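Local coordinates for protein YchN (Escherichia coli, PDB 1JX7) that is of unknown function but forms a homohexamer, a dimer of trimers, and belongs to the DsrE/DsrF-like family, some of whose members act in sulfur transfer, at residues N20-A25 / Q63-L68; D36-L41 / N72-L77; A48-Q53 / S88-I93. One frame throughout, in Å; residues are numbered along the deposited sequence.

Contact 1 of 3, residues N20-A25 / Q63-L68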
loop_
_atom_site.group_PDB
_atom_site.type_symbol
_atom_site.label_atom_id
_atom_site.label_comp_id
_atom_site.label_asym_id
_atom_site.label_seq_id
_atom_site.Cartn_x
_atom_site.Cartn_y
_atom_site.Cartn_z
ATOM N N ASN A 20 4.536 -13.110 -5.513
ATOM C CA ASN A 20 5.773 -13.590 -4.914
ATOM C C ASN A 20 5.554 -14.768 -3.965
ATOM O O ASN A 20 6.377 -15.677 -3.903
ATOM C CB ASN A 20 6.497 -12.458 -4.175
ATOM C CG ASN A 20 7.206 -11.509 -5.115
ATOM O OD1 ASN A 20 7.624 -11.899 -6.210
ATOM N ND2 ASN A 20 7.364 -10.261 -4.687
ATOM N N SER A 21 4.449 -14.745 -3.227
ATOM C CA SER A 21 4.134 -15.801 -2.287
ATOM C C SER A 21 4.042 -17.124 -3.003
ATOM O O SER A 21 4.612 -18.110 -2.557
ATOM C CB SER A 21 2.806 -15.532 -1.602
ATOM O OG SER A 21 2.978 -14.599 -0.566
ATOM N N LEU A 22 3.321 -17.122 -4.115
ATOM C CA LEU A 22 3.116 -18.317 -4.928
ATOM C C LEU A 22 4.396 -18.779 -5.619
ATOM O O LEU A 22 4.655 -19.973 -5.741
ATOM C CB LEU A 22 2.026 -18.050 -5.965
ATOM C CG LEU A 22 0.673 -17.746 -5.315
ATOM C CD1 LEU A 22 -0.376 -17.484 -6.381
ATOM C CD2 LEU A 22 0.271 -18.924 -4.437
ATOM N N ARG A 23 5.199 -17.821 -6.070
ATOM C CA ARG A 23 6.443 -18.146 -6.741
ATOM C C ARG A 23 7.370 -18.829 -5.741
ATOM O O ARG A 23 8.036 -19.790 -6.075
ATOM C CB ARG A 23 7.082 -16.870 -7.301
ATOM C CG ARG A 23 8.139 -17.146 -8.336
ATOM C CD ARG A 23 8.602 -15.876 -9.025
ATOM N NE ARG A 23 9.265 -14.936 -8.120
ATOM C CZ ARG A 23 9.786 -13.780 -8.509
ATOM N NH1 ARG A 23 9.725 -13.426 -9.786
ATOM N NH2 ARG A 23 10.376 -12.975 -7.633
ATOM N N LEU A 24 7.385 -18.336 -4.500
ATOM C CA LEU A 24 8.224 -18.897 -3.448
ATOM C C LEU A 24 7.672 -20.266 -3.047
ATOM O O LEU A 24 8.433 -21.192 -2.756
ATOM C CB LEU A 24 8.223 -17.978 -2.224
ATOM C CG LEU A 24 9.403 -18.081 -1.244
ATOM C CD1 LEU A 24 9.088 -17.265 -0.006
ATOM C CD2 LEU A 24 9.655 -19.501 -0.846
ATOM N N ALA A 25 6.354 -20.379 -3.034
ATOM C CA ALA A 25 5.673 -21.618 -2.670
ATOM C C ALA A 25 6.000 -22.760 -3.638
ATOM O O ALA A 25 6.325 -23.870 -3.222
ATOM C CB ALA A 25 4.164 -21.397 -2.623
ATOM N N GLN A 63 -2.955 -20.369 -12.718
ATOM C CA GLN A 63 -2.032 -21.455 -13.040
ATOM C C GLN A 63 -1.090 -21.795 -11.892
ATOM O O GLN A 63 -0.818 -22.970 -11.647
ATOM C CB GLN A 63 -1.193 -21.113 -14.274
ATOM C CG GLN A 63 -0.049 -22.107 -14.527
ATOM C CD GLN A 63 0.961 -21.615 -15.564
ATOM O OE1 GLN A 63 0.717 -21.672 -16.771
ATOM N NE2 GLN A 63 2.098 -21.124 -15.091
HETATM N N MSE A 64 -0.591 -20.773 -11.206
HETATM C CA MSE A 64 0.319 -20.982 -10.089
HETATM C C MSE A 64 -0.362 -21.715 -8.938
HETATM O O MSE A 64 0.281 -22.431 -8.171
HETATM C CB MSE A 64 0.902 -19.637 -9.620
HETATM C CG MSE A 64 1.874 -19.023 -10.626
HETATM SE SE MSE A 64 2.405 -17.375 -10.203
HETATM C CE MSE A 64 0.951 -16.619 -10.386
ATOM N N LEU A 65 -1.676 -21.551 -8.825
ATOM C CA LEU A 65 -2.423 -22.229 -7.776
ATOM C C LEU A 65 -2.718 -23.672 -8.174
ATOM O O LEU A 65 -2.790 -24.553 -7.329
ATOM C CB LEU A 65 -3.736 -21.479 -7.492
ATOM C CG LEU A 65 -3.542 -20.291 -6.542
ATOM C CD1 LEU A 65 -4.837 -19.490 -6.442
ATOM C CD2 LEU A 65 -3.110 -20.801 -5.165
ATOM N N GLU A 66 -2.883 -23.907 -9.470
ATOM C CA GLU A 66 -3.156 -25.245 -9.951
ATOM C C GLU A 66 -1.878 -26.068 -9.829
ATOM O O GLU A 66 -1.921 -27.269 -9.513
ATOM C CB GLU A 66 -3.657 -25.188 -11.392
ATOM C CG GLU A 66 -4.849 -24.253 -11.519
ATOM C CD GLU A 66 -5.570 -24.368 -12.843
ATOM O OE1 GLU A 66 -4.893 -24.349 -13.901
ATOM O OE2 GLU A 66 -6.811 -24.463 -12.828
ATOM N N ILE A 67 -0.740 -25.425 -10.052
ATOM C CA ILE A 67 0.557 -26.078 -9.921
ATOM C C ILE A 67 0.712 -26.553 -8.475
ATOM O O ILE A 67 1.216 -27.643 -8.217
ATOM C CB ILE A 67 1.720 -25.100 -10.251
ATOM C CG1 ILE A 67 1.665 -24.684 -11.713
ATOM C CG2 ILE A 67 3.055 -25.757 -9.947
ATOM C CD1 ILE A 67 2.713 -23.681 -12.103
ATOM N N LEU A 68 0.272 -25.726 -7.523
ATOM C CA LEU A 68 0.360 -26.069 -6.117
ATOM C C LEU A 68 -0.719 -27.052 -5.672
ATOM O O LEU A 68 -0.447 -27.953 -4.880
ATOM C CB LEU A 68 0.290 -24.810 -5.255
ATOM C CG LEU A 68 1.547 -23.951 -5.060
ATOM C CD1 LEU A 68 1.171 -22.636 -4.390
ATOM C CD2 LEU A 68 2.572 -24.702 -4.224
#
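Helices 17-31 and 61-70 lie next to each other on one face of the central parallel sheet, and this contact is where their facing sides meet. The short segments run in roughly the same direction, with an axis angle of 31° and a closest approach of 10.0 Å. Leu22 points at the other helix and touches three of its residues. Its CG is anti to the carbonyl carbon, and with chi1 -63° and chi2 180° the two methyls have different neighbours: CD1 lies 4.1 Å from CB of Met64, a selenomethionine whose side chain crosses that of Leu22 at about a right angle. CD2 takes the other two neighbours obliquely, coming 3.9 Å from CD2 of Leu65 and 3.8 Å from CD1 of Leu68. In this alpha/beta fold the sheet lies beneath, and Leu37 of its strand 36-41 touches both Ala25 and Leu68, so the seam is closed from the sheet side as well. One turn after Leu22, CD1 of Leu68 also meets CB of Ala25 at 3.7 Å, and Ile26 of the same helix also packs on Leu68. Away from this apolar seam, Asn20 ND2 is hydrogen-bonded to Ser43 OG of a second subunit, and Leu24 packs on Leu101 of that same subunit.

Contact 2 of 3, residues D36-L41 / N72-L77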
loop_
_atom_site.group_PDB
_atom_site.type_symbol
_atom_site.label_atom_id
_atom_site.label_comp_id
_atom_site.label_asym_id
_atom_site.label_seq_id
_atom_site.Cartn_x
_atom_site.Cartn_y
_atom_site.Cartn_z
ATOM N N ASP A 36 5.832 -30.432 3.510
ATOM C CA ASP A 36 4.457 -30.221 3.994
ATOM C C ASP A 36 4.215 -28.709 3.940
ATOM O O ASP A 36 4.600 -27.965 4.849
ATOM C CB ASP A 36 4.322 -30.731 5.440
ATOM C CG ASP A 36 2.991 -30.338 6.093
ATOM O OD1 ASP A 36 2.681 -29.132 6.131
ATOM O OD2 ASP A 36 2.264 -31.236 6.583
ATOM N N LEU A 37 3.575 -28.266 2.860
ATOM C CA LEU A 37 3.316 -26.849 2.640
ATOM C C LEU A 37 1.832 -26.556 2.647
ATOM O O LEU A 37 1.053 -27.246 1.986
ATOM C CB LEU A 37 3.913 -26.444 1.287
ATOM C CG LEU A 37 4.083 -24.972 0.903
ATOM C CD1 LEU A 37 4.451 -24.915 -0.575
ATOM C CD2 LEU A 37 2.798 -24.194 1.146
ATOM N N ARG A 38 1.446 -25.523 3.394
ATOM C CA ARG A 38 0.051 -25.111 3.502
ATOM C C ARG A 38 -0.021 -23.628 3.166
ATOM O O ARG A 38 0.815 -22.838 3.627
ATOM C CB ARG A 38 -0.465 -25.337 4.914
ATOM C CG ARG A 38 -0.655 -26.787 5.323
ATOM C CD ARG A 38 -1.086 -26.799 6.769
ATOM N NE ARG A 38 -1.913 -27.941 7.118
ATOM C CZ ARG A 38 -1.446 -29.156 7.385
ATOM N NH1 ARG A 38 -0.143 -29.384 7.336
ATOM N NH2 ARG A 38 -2.284 -30.129 7.710
ATOM N N LEU A 39 -1.027 -23.259 2.378
ATOM C CA LEU A 39 -1.236 -21.881 1.937
ATOM C C LEU A 39 -2.558 -21.323 2.416
ATOM O O LEU A 39 -3.612 -21.877 2.128
ATOM C CB LEU A 39 -1.219 -21.821 0.403
ATOM C CG LEU A 39 -0.211 -20.949 -0.357
ATOM C CD1 LEU A 39 -0.470 -19.475 -0.054
ATOM C CD2 LEU A 39 1.212 -21.360 0.023
ATOM N N PHE A 40 -2.506 -20.216 3.133
ATOM C CA PHE A 40 -3.725 -19.593 3.605
ATOM C C PHE A 40 -3.817 -18.238 2.932
ATOM O O PHE A 40 -2.802 -17.565 2.781
ATOM C CB PHE A 40 -3.685 -19.434 5.128
ATOM C CG PHE A 40 -5.026 -19.113 5.726
ATOM C CD1 PHE A 40 -5.468 -17.793 5.806
ATOM C CD2 PHE A 40 -5.873 -20.135 6.136
ATOM C CE1 PHE A 40 -6.739 -17.495 6.281
ATOM C CE2 PHE A 40 -7.143 -19.848 6.617
ATOM C CZ PHE A 40 -7.582 -18.526 6.692
ATOM N N LEU A 41 -5.010 -17.841 2.516
ATOM C CA LEU A 41 -5.176 -16.536 1.884
ATOM C C LEU A 41 -6.238 -15.736 2.623
ATOM O O LEU A 41 -7.392 -16.157 2.705
ATOM C CB LEU A 41 -5.589 -16.691 0.418
ATOM C CG LEU A 41 -4.698 -17.570 -0.467
ATOM C CD1 LEU A 41 -5.171 -17.484 -1.916
ATOM C CD2 LEU A 41 -3.248 -17.136 -0.330
ATOM N N ASN A 72 -1.221 -31.404 -4.195
ATOM C CA ASN A 72 -1.931 -31.604 -2.942
ATOM C C ASN A 72 -1.500 -30.646 -1.843
ATOM O O ASN A 72 -1.636 -30.956 -0.651
ATOM C CB ASN A 72 -1.772 -33.045 -2.461
ATOM C CG ASN A 72 -2.134 -34.047 -3.524
ATOM O OD1 ASN A 72 -3.241 -34.005 -4.073
ATOM N ND2 ASN A 72 -1.211 -34.949 -3.839
ATOM N N VAL A 73 -0.966 -29.494 -2.235
ATOM C CA VAL A 73 -0.575 -28.474 -1.272
ATOM C C VAL A 73 -1.907 -27.808 -0.949
ATOM O O VAL A 73 -2.557 -27.247 -1.839
ATOM C CB VAL A 73 0.386 -27.442 -1.884
ATOM C CG1 VAL A 73 0.573 -26.273 -0.939
ATOM C CG2 VAL A 73 1.717 -28.093 -2.168
ATOM N N PRO A 74 -2.346 -27.868 0.316
ATOM C CA PRO A 74 -3.623 -27.257 0.699
ATOM C C PRO A 74 -3.637 -25.738 0.531
ATOM O O PRO A 74 -2.696 -25.044 0.921
ATOM C CB PRO A 74 -3.797 -27.675 2.157
ATOM C CG PRO A 74 -2.902 -28.885 2.305
ATOM C CD PRO A 74 -1.707 -28.515 1.478
ATOM N N VAL A 75 -4.718 -25.241 -0.050
ATOM C CA VAL A 75 -4.893 -23.813 -0.273
ATOM C C VAL A 75 -6.242 -23.416 0.308
ATOM O O VAL A 75 -7.287 -23.767 -0.235
ATOM C CB VAL A 75 -4.869 -23.497 -1.795
ATOM C CG1 VAL A 75 -5.339 -22.071 -2.054
ATOM C CG2 VAL A 75 -3.460 -23.712 -2.341
ATOM N N LYS A 76 -6.214 -22.685 1.416
ATOM C CA LYS A 76 -7.455 -22.267 2.062
ATOM C C LYS A 76 -7.770 -20.782 1.945
ATOM O O LYS A 76 -6.885 -19.927 2.118
ATOM C CB LYS A 76 -7.417 -22.672 3.546
ATOM C CG LYS A 76 -7.559 -24.172 3.790
ATOM C CD LYS A 76 -8.944 -24.643 3.372
ATOM C CE LYS A 76 -9.191 -26.094 3.740
ATOM N NZ LYS A 76 -10.610 -26.504 3.459
ATOM N N LEU A 77 -9.017 -20.473 1.641
ATOM C CA LEU A 77 -9.471 -19.091 1.528
ATOM C C LEU A 77 -10.270 -18.792 2.803
ATOM O O LEU A 77 -11.121 -19.584 3.201
ATOM C CB LEU A 77 -10.373 -18.905 0.307
ATOM C CG LEU A 77 -9.909 -19.394 -1.063
ATOM C CD1 LEU A 77 -10.941 -18.995 -2.100
ATOM C CD2 LEU A 77 -8.571 -18.802 -1.426
#
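The Phe40 ring has the carbonyl oxygen of Lys76 over one face, 4.1 Å above the ring plane and displaced toward the rim. Its CD2 also lies 3.9 Å from Lys76 CB, the two side chains crossing obliquely. Phe40 reaches this position with CG anti to its own N (chi1 -166°), and Leu104 and Trp107 of helix 101-107 pack against it. Arg38 makes a cation-pi contact with Trp107 and a salt bridge to Asp36, NH1 lying 3.1 Å from OD1, though its hydrogen bonds to both carboxylate oxygens are weak. Strands 36-41 and 75-78 begin and end a beta-alpha-beta unit around helix 61-70, and pair in parallel. Leu39 reaches to both sides of Val75: its N donates to Pro74 O at 2.8 Å, while its O accepts from Lys76 N at 2.8 Å. Leu41 N then donates to Lys76 O, also 2.8 Å, and each of the three donors lies nearly along the C=O axis. On the sheet face opposite Phe40 and Lys76, Leu39 CB is near Val75 CG2, and the Leu41 and Leu77 side chains lie side by side, with CD1 and CD2 respectively 3.7 Å apart. Near the start of strand 36-41, Val73 CG1 meets Leu37 CD2 at 3.7 Å, beneath Leu68 of helix 61-70.

Contact 3 of 3, residues A48-Q53 / S88-I93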
loop_
_atom_site.group_PDB
_atom_site.type_symbol
_atom_site.label_atom_id
_atom_site.label_comp_id
_atom_site.label_asym_id
_atom_site.label_seq_id
_atom_site.Cartn_x
_atom_site.Cartn_y
_atom_site.Cartn_z
ATOM N N ALA A 48 -8.222 -14.387 -5.540
ATOM C CA ALA A 48 -7.275 -15.178 -6.330
ATOM C C ALA A 48 -7.773 -16.611 -6.569
ATOM O O ALA A 48 -7.255 -17.342 -7.424
ATOM C CB ALA A 48 -5.945 -15.218 -5.619
ATOM N N GLY A 49 -8.783 -17.013 -5.801
ATOM C CA GLY A 49 -9.310 -18.349 -5.951
ATOM C C GLY A 49 -10.360 -18.497 -7.043
ATOM O O GLY A 49 -10.820 -19.612 -7.303
ATOM N N LEU A 50 -10.744 -17.402 -7.690
ATOM C CA LEU A 50 -11.755 -17.515 -8.733
ATOM C C LEU A 50 -11.226 -18.247 -9.937
ATOM O O LEU A 50 -10.033 -18.211 -10.226
ATOM C CB LEU A 50 -12.267 -16.142 -9.152
ATOM C CG LEU A 50 -13.127 -15.447 -8.100
ATOM C CD1 LEU A 50 -13.557 -14.097 -8.624
ATOM C CD2 LEU A 50 -14.324 -16.305 -7.754
ATOM N N ARG A 51 -12.135 -18.913 -10.638
ATOM C CA ARG A 51 -11.769 -19.680 -11.823
ATOM C C ARG A 51 -11.949 -18.799 -13.056
ATOM O O ARG A 51 -12.636 -17.775 -13.000
ATOM C CB ARG A 51 -12.664 -20.924 -11.921
ATOM C CG ARG A 51 -12.115 -21.997 -12.842
ATOM C CD ARG A 51 -13.204 -22.890 -13.412
ATOM N NE ARG A 51 -13.259 -24.195 -12.766
ATOM C CZ ARG A 51 -13.479 -24.375 -11.471
ATOM N NH1 ARG A 51 -13.647 -23.330 -10.668
ATOM N NH2 ARG A 51 -13.540 -25.607 -10.977
ATOM N N GLY A 52 -11.320 -19.185 -14.164
ATOM C CA GLY A 52 -11.461 -18.436 -15.401
ATOM C C GLY A 52 -10.543 -17.240 -15.596
ATOM O O GLY A 52 -10.773 -16.416 -16.476
ATOM N N GLN A 53 -9.501 -17.143 -14.770
ATOM C CA GLN A 53 -8.561 -16.043 -14.880
ATOM C C GLN A 53 -7.837 -16.184 -16.208
ATOM O O GLN A 53 -7.274 -17.238 -16.516
ATOM C CB GLN A 53 -7.556 -16.075 -13.718
ATOM C CG GLN A 53 -8.230 -15.936 -12.367
ATOM C CD GLN A 53 -7.265 -16.001 -11.202
ATOM O OE1 GLN A 53 -6.280 -15.265 -11.151
ATOM N NE2 GLN A 53 -7.563 -16.880 -10.248
ATOM N N SER A 88 -17.699 -16.692 -1.808
ATOM C CA SER A 88 -18.004 -17.953 -1.149
ATOM C C SER A 88 -18.758 -18.960 -2.024
ATOM O O SER A 88 -18.414 -20.140 -2.041
ATOM C CB SER A 88 -18.811 -17.704 0.122
ATOM O OG SER A 88 -18.004 -17.136 1.138
ATOM N N THR A 89 -19.779 -18.492 -2.741
ATOM C CA THR A 89 -20.587 -19.371 -3.597
ATOM C C THR A 89 -20.129 -19.478 -5.053
ATOM O O THR A 89 -20.749 -20.179 -5.843
ATOM C CB THR A 89 -22.076 -18.946 -3.621
ATOM O OG1 THR A 89 -22.163 -17.523 -3.732
ATOM C CG2 THR A 89 -22.800 -19.425 -2.365
ATOM N N LEU A 90 -19.057 -18.789 -5.412
ATOM C CA LEU A 90 -18.574 -18.842 -6.773
ATOM C C LEU A 90 -17.719 -20.081 -6.990
ATOM O O LEU A 90 -17.315 -20.747 -6.035
ATOM C CB LEU A 90 -17.762 -17.587 -7.108
ATOM C CG LEU A 90 -18.566 -16.290 -7.065
ATOM C CD1 LEU A 90 -17.761 -15.184 -7.720
ATOM C CD2 LEU A 90 -19.885 -16.466 -7.797
ATOM N N PRO A 91 -17.459 -20.429 -8.272
ATOM C CA PRO A 91 -16.642 -21.599 -8.607
ATOM C C PRO A 91 -15.176 -21.289 -8.326
ATOM O O PRO A 91 -14.611 -20.354 -8.899
ATOM C CB PRO A 91 -16.915 -21.789 -10.100
ATOM C CG PRO A 91 -18.283 -21.164 -10.293
ATOM C CD PRO A 91 -18.156 -19.919 -9.466
ATOM N N LEU A 92 -14.559 -22.055 -7.439
ATOM C CA LEU A 92 -13.161 -21.841 -7.116
ATOM C C LEU A 92 -12.308 -22.799 -7.910
ATOM O O LEU A 92 -12.782 -23.828 -8.363
ATOM C CB LEU A 92 -12.887 -22.078 -5.620
ATOM C CG LEU A 92 -13.419 -21.145 -4.524
ATOM C CD1 LEU A 92 -13.151 -19.698 -4.909
ATOM C CD2 LEU A 92 -14.894 -21.372 -4.330
ATOM N N ILE A 93 -11.043 -22.435 -8.079
ATOM C CA ILE A 93 -10.071 -23.272 -8.786
ATOM C C ILE A 93 -10.070 -24.572 -7.990
ATOM O O ILE A 93 -10.320 -24.563 -6.786
ATOM C CB ILE A 93 -8.673 -22.624 -8.741
ATOM C CG1 ILE A 93 -8.748 -21.207 -9.323
ATOM C CG2 ILE A 93 -7.680 -23.472 -9.505
ATOM C CD1 ILE A 93 -7.436 -20.443 -9.271
#
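Gln53 NE2 is gripped by two carbonyl oxygens of its own loop: Leu50 O at 2.8 Å and Ala48 O at 2.9 Å. The bond to Leu50 O is the straighter one, with an N-H...O angle of 166° and the donor in the carbonyl plane, whereas the donor stands above the plane of the Ala48 carbonyl. Both acceptors lie close to the plane of the Gln53 amide, whose OE1 is hydrogen-bonded to Tyr13 OH, so the amide is held at both ends and its rotation is fixed. Its side chain, extended beyond CG, ties the loop back to residues 48 and 50. Ile93 CD1 of the partner segment lies 3.7 Å from Gln53 NE2, the two side chains crossing at about a right angle.

The segments belong to two long connections, one from strand 36-41 to helix 61-70, with a 3-10 turn that takes in Ala48 and Gly49, the other from helix 79-84 to strand 96-99. They are joined by a single beta bridge between Leu50 and Leu92. Ile93 N donates to Gly49 O at 2.9 Å, nearly along the C=O axis, and Arg51 N makes a weak bond to Pro91 O. Arg51 adds a side-chain bond to the same backbone: CG is anti to N, the chain bends at chi3 (-104°), and NH1 donates to Leu92 O, approaching from above the carbonyl plane. Ile93 CA then lies over one face of the guanidinium, with Pro91 O at its edge, in plane.

At the Leu90 end of the contact, Leu50 CD2 meets Leu90 CD1 at 3.6 Å, the side chains crossing obliquely. At this point the subunit joins a third one, for Leu50 packs on Ile87 of that neighbouring subunit and Leu90 on its Leu90.

All three contacts interleave along the chain: the first segments of contacts 1, 2 and 3 come in that order, followed by their second segments in the same order. Contact 2 lies within the parallel sheet, with its centre about 10 Å from that of contact 1, where the two helices lie over one sheet face; Leu65 CD2 and Val75 CG1 pack across the boundary. Contact 3 is about 16 Å from contact 1 and 15 Å from contact 2, centre to centre, yet Leu65 reaches Ile93 and Leu77 reaches Leu92. Helix layer, sheet and loops thus form one continuous body, which meets one neighbouring subunit beside contact 1 and another at contact 3.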